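Side-chain contacts in hydrolase (PDB 5HOE), which probably hydrolyses ester bonds as a carbohydrate acetylesterase of the GDSL/SGNH hydrolase family, assembled as an octamer: residues R17-F22 / G50-R55; V101-G106 / G130-C135; K190-A195 / A223-A228. One frame throughout, in Å; residues are numbered along the deposited sequence.

Contact 1 (R17-F22 / G50-R55)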
loop_
_atom_site.group_PDB
_atom_site.type_symbol
_atom_site.label_atom_id
_atom_site.label_comp_id
_atom_site.label_asym_id
_atom_site.label_seq_id
_atom_site.Cartn_x
_atom_site.Cartn_y
_atom_site.Cartn_z
ATOM N N ARG A 17 -30.990 26.138 -12.039
ATOM C CA ARG A 17 -29.559 25.895 -11.990
ATOM C C ARG A 17 -29.148 25.431 -10.608
ATOM O O ARG A 17 -29.677 25.891 -9.592
ATOM C CB ARG A 17 -28.751 27.099 -12.418
ATOM C CG ARG A 17 -29.235 28.423 -11.879
ATOM C CD ARG A 17 -28.805 29.595 -12.754
ATOM N NE ARG A 17 -28.071 29.171 -13.943
ATOM C CZ ARG A 17 -28.056 29.832 -15.097
ATOM N NH1 ARG A 17 -27.356 29.340 -16.114
ATOM N NH2 ARG A 17 -28.734 30.967 -15.244
ATOM N N SER A 18 -28.201 24.509 -10.600
ATOM C CA SER A 18 -27.772 23.815 -9.400
ATOM C C SER A 18 -26.393 24.300 -8.984
ATOM O O SER A 18 -25.493 24.483 -9.826
ATOM C CB SER A 18 -27.769 22.307 -9.660
ATOM O OG SER A 18 -29.110 21.878 -9.831
ATOM N N VAL A 19 -26.252 24.536 -7.682
ATOM C CA VAL A 19 -25.036 25.071 -7.098
ATOM C C VAL A 19 -24.625 24.180 -5.924
ATOM O O VAL A 19 -25.365 24.065 -4.938
ATOM C CB VAL A 19 -25.220 26.524 -6.633
ATOM C CG1 VAL A 19 -23.908 27.055 -6.104
ATOM C CG2 VAL A 19 -25.744 27.400 -7.784
ATOM N N LEU A 20 -23.442 23.574 -6.023
ATOM C CA LEU A 20 -22.893 22.727 -4.972
ATOM C C LEU A 20 -21.994 23.561 -4.064
ATOM O O LEU A 20 -21.069 24.221 -4.539
ATOM C CB LEU A 20 -22.065 21.604 -5.604
ATOM C CG LEU A 20 -21.242 20.738 -4.627
ATOM C CD1 LEU A 20 -22.171 20.038 -3.679
ATOM C CD2 LEU A 20 -20.345 19.725 -5.347
ATOM N N CYS A 21 -22.254 23.510 -2.758
ATOM C CA CYS A 21 -21.479 24.273 -1.782
ATOM C C CYS A 21 -20.579 23.323 -0.986
ATOM O O CYS A 21 -21.050 22.591 -0.115
ATOM C CB CYS A 21 -22.417 25.044 -0.868
ATOM S SG CYS A 21 -23.506 26.196 -1.758
ATOM N N PHE A 22 -19.289 23.327 -1.297
ATOM C CA PHE A 22 -18.335 22.375 -0.724
ATOM C C PHE A 22 -17.454 23.067 0.320
ATOM O O PHE A 22 -16.705 23.990 -0.015
ATOM C CB PHE A 22 -17.483 21.781 -1.848
ATOM C CG PHE A 22 -16.707 20.536 -1.454
ATOM C CD1 PHE A 22 -17.371 19.362 -1.103
ATOM C CD2 PHE A 22 -15.320 20.515 -1.479
ATOM C CE1 PHE A 22 -16.663 18.224 -0.758
ATOM C CE2 PHE A 22 -14.623 19.372 -1.135
ATOM C CZ PHE A 22 -15.304 18.228 -0.793
ATOM N N GLY A 50 -28.088 28.653 3.196
ATOM C CA GLY A 50 -29.519 28.938 3.176
ATOM C C GLY A 50 -29.819 30.403 2.931
ATOM O O GLY A 50 -30.814 30.747 2.273
ATOM N N ALA A 51 -28.980 31.283 3.467
ATOM C CA ALA A 51 -29.088 32.711 3.194
ATOM C C ALA A 51 -28.790 33.032 1.733
ATOM O O ALA A 51 -29.447 33.896 1.137
ATOM C CB ALA A 51 -28.142 33.479 4.120
ATOM N N MET A 52 -27.791 32.369 1.143
ATOM C CA MET A 52 -27.520 32.547 -0.284
ATOM C C MET A 52 -28.697 32.057 -1.114
ATOM O O MET A 52 -29.132 32.738 -2.062
ATOM C CB MET A 52 -26.249 31.785 -0.668
ATOM C CG MET A 52 -25.839 31.985 -2.120
ATOM S SD MET A 52 -24.649 30.798 -2.752
ATOM C CE MET A 52 -25.539 29.252 -2.626
ATOM N N ALA A 53 -29.264 30.900 -0.742
ATOM C CA ALA A 53 -30.406 30.360 -1.484
ATOM C C ALA A 53 -31.608 31.296 -1.427
ATOM O O ALA A 53 -32.328 31.464 -2.423
ATOM C CB ALA A 53 -30.775 28.982 -0.937
ATOM N N ALA A 54 -31.855 31.909 -0.266
ATOM C CA ALA A 54 -32.975 32.830 -0.142
ATOM C C ALA A 54 -32.810 34.025 -1.078
ATOM O O ALA A 54 -33.764 34.442 -1.748
ATOM C CB ALA A 54 -33.093 33.299 1.307
ATOM N N ARG A 55 -31.605 34.594 -1.139
ATOM C CA ARG A 55 -31.371 35.737 -2.021
ATOM C C ARG A 55 -31.448 35.330 -3.492
ATOM O O ARG A 55 -31.968 36.081 -4.327
ATOM C CB ARG A 55 -30.005 36.355 -1.695
ATOM C CG ARG A 55 -29.630 37.589 -2.502
ATOM C CD ARG A 55 -30.235 38.871 -1.913
ATOM N NE ARG A 55 -29.219 39.917 -1.768
ATOM C CZ ARG A 55 -29.136 40.760 -0.745
ATOM N NH1 ARG A 55 -30.001 40.699 0.256
ATOM N NH2 ARG A 55 -28.173 41.667 -0.720
#

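Contact 2 (V101-G106 / G130-C135)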
loop_
_atom_site.group_PDB
_atom_site.type_symbol
_atom_site.label_atom_id
_atom_site.label_comp_id
_atom_site.label_asym_id
_atom_site.label_seq_id
_atom_site.Cartn_x
_atom_site.Cartn_y
_atom_site.Cartn_z
ATOM N N VAL A 101 -19.841 25.182 -8.706
ATOM C CA VAL A 101 -19.347 24.620 -7.459
ATOM C C VAL A 101 -18.666 25.750 -6.710
ATOM O O VAL A 101 -17.777 26.406 -7.261
ATOM C CB VAL A 101 -18.371 23.460 -7.702
ATOM C CG1 VAL A 101 -17.873 22.897 -6.395
ATOM C CG2 VAL A 101 -19.045 22.363 -8.510
ATOM N N ILE A 102 -19.130 26.011 -5.484
ATOM C CA ILE A 102 -18.525 26.990 -4.584
ATOM C C ILE A 102 -17.685 26.219 -3.576
ATOM O O ILE A 102 -18.194 25.306 -2.915
ATOM C CB ILE A 102 -19.598 27.825 -3.858
ATOM C CG1 ILE A 102 -20.544 28.471 -4.877
ATOM C CG2 ILE A 102 -18.937 28.900 -2.986
ATOM C CD1 ILE A 102 -21.719 29.206 -4.278
ATOM N N ILE A 103 -16.404 26.574 -3.458
ATOM C CA ILE A 103 -15.464 25.876 -2.586
ATOM C C ILE A 103 -14.929 26.866 -1.570
ATOM O O ILE A 103 -14.220 27.810 -1.939
ATOM C CB ILE A 103 -14.290 25.268 -3.365
ATOM C CG1 ILE A 103 -14.787 24.461 -4.572
ATOM C CG2 ILE A 103 -13.488 24.384 -2.428
ATOM C CD1 ILE A 103 -13.671 23.879 -5.437
ATOM N N MET A 104 -15.238 26.645 -0.289
ATOM C CA MET A 104 -14.679 27.455 0.791
ATOM C C MET A 104 -13.963 26.497 1.747
ATOM O O MET A 104 -14.596 25.875 2.606
ATOM C CB MET A 104 -15.728 28.305 1.516
ATOM C CG MET A 104 -15.056 29.270 2.523
ATOM S SD MET A 104 -16.078 30.591 3.240
ATOM C CE MET A 104 -17.338 29.533 3.878
ATOM N N LEU A 105 -12.648 26.365 1.577
ATOM C CA LEU A 105 -11.826 25.473 2.391
ATOM C C LEU A 105 -10.459 26.112 2.549
ATOM O O LEU A 105 -10.081 27.005 1.784
ATOM C CB LEU A 105 -11.655 24.114 1.697
ATOM C CG LEU A 105 -12.849 23.180 1.689
ATOM C CD1 LEU A 105 -12.653 21.960 0.773
ATOM C CD2 LEU A 105 -13.173 22.774 3.108
ATOM N N GLY A 106 -9.687 25.586 3.503
ATOM C CA GLY A 106 -8.316 25.989 3.708
ATOM C C GLY A 106 -7.998 26.284 5.162
ATOM O O GLY A 106 -6.849 26.136 5.609
ATOM N N GLY A 130 -9.308 21.762 -10.086
ATOM C CA GLY A 130 -9.075 20.852 -11.193
ATOM C C GLY A 130 -10.054 19.690 -11.233
ATOM O O GLY A 130 -10.439 19.238 -12.309
ATOM N N GLN A 131 -10.443 19.165 -10.063
ATOM C CA GLN A 131 -11.417 18.077 -10.029
ATOM C C GLN A 131 -12.762 18.532 -10.581
ATOM O O GLN A 131 -13.458 17.757 -11.238
ATOM C CB GLN A 131 -11.581 17.548 -8.599
ATOM C CG GLN A 131 -10.405 16.731 -8.124
ATOM C CD GLN A 131 -10.471 16.337 -6.682
ATOM O OE1 GLN A 131 -11.154 16.969 -5.882
ATOM N NE2 GLN A 131 -9.740 15.283 -6.332
ATOM N N VAL A 132 -13.146 19.780 -10.326
ATOM C CA VAL A 132 -14.382 20.286 -10.920
ATOM C C VAL A 132 -14.221 20.468 -12.423
ATOM O O VAL A 132 -15.079 20.062 -13.215
ATOM C CB VAL A 132 -14.836 21.590 -10.239
ATOM C CG1 VAL A 132 -16.126 22.049 -10.852
ATOM C CG2 VAL A 132 -14.991 21.398 -8.749
ATOM N N LEU A 133 -13.126 21.094 -12.842
ATOM C CA LEU A 133 -12.964 21.411 -14.255
ATOM C C LEU A 133 -12.853 20.169 -15.129
ATOM O O LEU A 133 -13.141 20.251 -16.334
ATOM C CB LEU A 133 -11.737 22.289 -14.448
ATOM C CG LEU A 133 -11.832 23.662 -13.775
ATOM C CD1 LEU A 133 -10.546 24.438 -13.982
ATOM C CD2 LEU A 133 -13.023 24.457 -14.303
ATOM N N THR A 134 -12.455 19.030 -14.565
ATOM C CA THR A 134 -12.295 17.813 -15.345
ATOM C C THR A 134 -13.447 16.834 -15.159
ATOM O O THR A 134 -13.351 15.701 -15.643
ATOM C CB THR A 134 -10.966 17.119 -15.029
ATOM O OG1 THR A 134 -10.948 16.686 -13.662
ATOM C CG2 THR A 134 -9.788 18.056 -15.283
ATOM N N CYS A 135 -14.537 17.240 -14.491
ATOM C CA CYS A 135 -15.581 16.300 -14.092
ATOM C C CYS A 135 -16.670 16.091 -15.140
ATOM O O CYS A 135 -17.617 15.338 -14.877
ATOM C CB CYS A 135 -16.221 16.725 -12.759
ATOM S SG CYS A 135 -17.514 18.000 -12.858
#

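Contact 3 (K190-A195 / A223-A228)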
loop_
_atom_site.group_PDB
_atom_site.type_symbol
_atom_site.label_atom_id
_atom_site.label_comp_id
_atom_site.label_asym_id
_atom_site.label_seq_id
_atom_site.Cartn_x
_atom_site.Cartn_y
_atom_site.Cartn_z
ATOM N N LYS A 190 -8.406 30.473 -14.420
ATOM C CA LYS A 190 -9.502 31.106 -15.160
ATOM C C LYS A 190 -10.880 30.754 -14.575
ATOM O O LYS A 190 -11.845 30.472 -15.297
ATOM C CB LYS A 190 -9.395 30.830 -16.668
ATOM C CG LYS A 190 -8.005 31.128 -17.272
ATOM C CD LYS A 190 -7.692 32.635 -17.313
ATOM C CE LYS A 190 -6.241 32.948 -17.775
ATOM N NZ LYS A 190 -5.212 32.576 -16.740
ATOM N N VAL A 191 -10.978 30.788 -13.242
ATOM C CA VAL A 191 -12.248 30.594 -12.547
ATOM C C VAL A 191 -12.585 31.827 -11.714
ATOM O O VAL A 191 -11.857 32.833 -11.730
ATOM C CB VAL A 191 -12.239 29.306 -11.692
ATOM C CG1 VAL A 191 -12.017 28.064 -12.568
ATOM C CG2 VAL A 191 -11.200 29.383 -10.577
ATOM N N GLU A 192 -13.682 31.765 -10.973
ATOM C CA GLU A 192 -14.145 32.940 -10.240
ATOM C C GLU A 192 -13.592 32.934 -8.821
ATOM O O GLU A 192 -13.210 31.893 -8.296
ATOM C CB GLU A 192 -15.672 32.974 -10.196
ATOM C CG GLU A 192 -16.355 32.875 -11.571
ATOM C CD GLU A 192 -16.085 34.065 -12.468
ATOM O OE1 GLU A 192 -15.987 35.205 -11.962
ATOM O OE2 GLU A 192 -15.979 33.865 -13.696
ATOM N N PHE A 193 -13.551 34.122 -8.204
ATOM C CA PHE A 193 -12.962 34.294 -6.881
ATOM C C PHE A 193 -13.759 35.273 -6.023
ATOM O O PHE A 193 -14.234 36.307 -6.515
ATOM C CB PHE A 193 -11.524 34.820 -6.952
ATOM C CG PHE A 193 -10.944 35.143 -5.603
ATOM C CD1 PHE A 193 -10.647 34.130 -4.703
ATOM C CD2 PHE A 193 -10.705 36.455 -5.225
ATOM C CE1 PHE A 193 -10.133 34.410 -3.454
ATOM C CE2 PHE A 193 -10.187 36.742 -3.971
ATOM C CZ PHE A 193 -9.880 35.709 -3.088
ATOM N N PHE A 194 -13.866 34.955 -4.726
ATOM C CA PHE A 194 -14.503 35.833 -3.739
ATOM C C PHE A 194 -13.757 35.745 -2.418
ATOM O O PHE A 194 -13.557 34.649 -1.892
ATOM C CB PHE A 194 -15.980 35.476 -3.521
ATOM C CG PHE A 194 -16.635 36.307 -2.460
ATOM C CD1 PHE A 194 -16.815 37.669 -2.652
ATOM C CD2 PHE A 194 -17.033 35.753 -1.248
ATOM C CE1 PHE A 194 -17.403 38.448 -1.669
ATOM C CE2 PHE A 194 -17.612 36.534 -0.279
ATOM C CZ PHE A 194 -17.793 37.876 -0.486
ATOM N N ALA A 195 -13.323 36.892 -1.894
ATOM C CA ALA A 195 -12.647 36.942 -0.598
ATOM C C ALA A 195 -13.681 37.168 0.506
ATOM O O ALA A 195 -14.225 38.264 0.654
ATOM C CB ALA A 195 -11.595 38.043 -0.577
ATOM N N ALA A 223 -24.332 35.218 -2.945
ATOM C CA ALA A 223 -25.435 35.216 -3.900
ATOM C C ALA A 223 -25.251 36.303 -4.950
ATOM O O ALA A 223 -25.526 36.084 -6.132
ATOM C CB ALA A 223 -26.754 35.446 -3.163
ATOM N N ASP A 224 -24.799 37.491 -4.539
ATOM C CA ASP A 224 -24.571 38.542 -5.531
ATOM C C ASP A 224 -23.549 38.095 -6.561
ATOM O O ASP A 224 -23.720 38.311 -7.771
ATOM C CB ASP A 224 -24.074 39.818 -4.848
ATOM C CG ASP A 224 -25.107 40.438 -3.949
ATOM O OD1 ASP A 224 -26.288 40.062 -4.063
ATOM O OD2 ASP A 224 -24.732 41.305 -3.127
ATOM N N LYS A 225 -22.472 37.473 -6.088
ATOM C CA LYS A 225 -21.449 36.940 -6.972
ATOM C C LYS A 225 -22.028 35.892 -7.915
ATOM O O LYS A 225 -21.727 35.894 -9.117
ATOM C CB LYS A 225 -20.343 36.333 -6.115
ATOM C CG LYS A 225 -19.115 35.988 -6.872
ATOM C CD LYS A 225 -18.233 37.186 -7.075
ATOM C CE LYS A 225 -17.111 36.799 -7.996
ATOM N NZ LYS A 225 -16.242 37.942 -8.276
ATOM N N VAL A 226 -22.867 34.990 -7.387
ATOM C CA VAL A 226 -23.449 33.923 -8.201
ATOM C C VAL A 226 -24.386 34.500 -9.251
ATOM O O VAL A 226 -24.346 34.107 -10.421
ATOM C CB VAL A 226 -24.181 32.909 -7.307
ATOM C CG1 VAL A 226 -24.908 31.857 -8.147
ATOM C CG2 VAL A 226 -23.192 32.210 -6.365
ATOM N N ALA A 227 -25.263 35.421 -8.845
ATOM C CA ALA A 227 -26.204 36.016 -9.793
ATOM C C ALA A 227 -25.494 36.789 -10.895
ATOM O O ALA A 227 -25.988 36.836 -12.026
ATOM C CB ALA A 227 -27.175 36.943 -9.062
ATOM N N ALA A 228 -24.347 37.406 -10.583
ATOM C CA ALA A 228 -23.620 38.180 -11.583
ATOM C C ALA A 228 -23.000 37.269 -12.624
ATOM O O ALA A 228 -22.795 37.682 -13.769
ATOM C CB ALA A 228 -22.540 39.018 -10.898
HETATM O O HOH W 1 -14.472 36.448 -9.827
#

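Contact 1 (R17-F22 / G50-R55)
A small, buried, apolar contact joins strand 17-23 to helix 48-56 on one face of the central parallel sheet. Met52 carries the helix side alone. Its terminal methyl CE lies 3.8 Å from Cys21 SG and 4.4 Å from Val19 CG1. No hydrogen bond crosses, and the two segments bury only 83 Å² between them. The backbones stay well apart, with 9.4 Å between Val19 CA and Ala53 CA, and the long methionine chain spans the gap.

Met52 leaves the helix with CG anti to its backbone N (chi1 -176°). It runs extended as far as SD and then bends at chi3 (62°), which turns CE to the strand. Cys21 and Val19 are two residues apart, so both point from the same face of the strand to the helix. Leu20, between them, points away from the helix and packs on strand 60-66.

This is the alpha/beta/alpha layering of the SGNH hydrolase fold, in which helices cover both faces of a parallel sheet. Strand 17-23 lies inside the sheet, between strands 60-66 and 100-104. Met52 also touches Ile62 and Ile102 on those two strands, and Ile222 and Ala223 of helix 212-229. Its side chain therefore fills a seam between two helices and three strands. At the strand's start, the backbone N of Ser18 is hydrogen-bonded to Asp99 OD1.

Contact 2 (V101-G106 / G130-C135)
Val101 and Val132 meet tip to tip, strand against helix. The nearest methyls are Val101 CG2 and Val132 CG1, 3.8 Å apart. The second pair is almost as close, with 4.0 Å between Val101 CG1 and Val132 CG2. Each valine thus sets both of its branches against the other. The two share one rotamer, CG1 opposite the backbone N (chi1 180° in Val101 and -178° in Val132), and this turns both forks to the interface. Ile103 adds a looser touch from the same strand face, its CD1 lying 4.3 Å from Val132 CG2. The contact is wholly apolar and buried.

The next shell closes around these side chains. Val132 also packs on Pro146 and Val148, and Val101 on Leu92 of helix 84-95. Gln131 NE2 bonds the carbonyl of Ser85, which ties the two helices together beside the contact.

Just beyond Val132 the helix ends. Gly130 O accepts two bonds from Thr134, one from N at 3.0 Å and one from OG1 at 2.9 Å. They arrive from opposite faces of the carbonyl plane, with OG1 tilted 25° from it. A single residue thus grips the last turn twice.

Strand 100-104 is the middle strand of the five-stranded parallel sheet. Helix 118-133 follows it and leads on to the neighbouring strand 147-152, the beta-alpha-beta crossover of alpha/beta folds such as that of SGNH hydrolases.

Contact 3 (K190-A195 / A223-A228)
Lys225 makes the one direct hydrogen bond of this contact, from NZ to the backbone O of Phe193 at 3.1 Å. The C=O...NZ angle is 155°, and the donor sits 24° from the carbonyl plane. The chain bends at chi2 (82°) and is extended beyond it, so its far half runs across toward the strand and ends at Phe193 O. Its CE also comes within 3.3 Å of Phe193 O.

A water supplies the second kind of link. It accepts from Lys225 NZ at 2.8 Å and from Phe193 N at 3.0 Å, and it donates to Glu192 OE1 at 2.9 Å. The ammonium group is thus joined to both the N and the O of Phe193, once through water and once directly.

Charge is the third element. Glu192 OE1 and Lys225 NZ are 4.6 Å apart, beyond a salt bridge, and the water bridges them. The carboxylate probably still steadies the ammonium electrostatically.

Phe193 takes part through its backbone. Its side chain leaves the strand pointing away from the helix, and the ring packs on Tyr182, Lys183 and Ala186 of helix 171-189. Phe194 points to the other side and rests on Leu218, Ala221 and Ile222 of helix 212-229. Strand 192-195 is the outermost strand on its side of the chain's sheet, bonded through its backbone to strand 147-152. The lysine of helix 212-229 reaches over its outer edge, while helices 171-189 and 212-229 cover opposite faces.

In the fold
The three contacts follow one another along the chain, and none nests in or crosses another. Contact 1 closes first, bringing helix 48-56 back onto strand 17-23. Contact 2 closes over the 23 residues between its segments, about half of them helix, and brings the end of helix 118-133 back onto strand 100-104. Contact 3 comes last and ties edge strand 192-195 to the C-terminal helix 212-229. All three reach the same sheet. Contacts 1 and 2 join through neighbouring strands, with Phe22 N and Leu20 O probably hydrogen-bonded to Ile102. Contacts 1 and 3 meet where Arg55 packs on Ala223 and Met52 on Val226. Ile102 and Val226 link contacts 2 and 3.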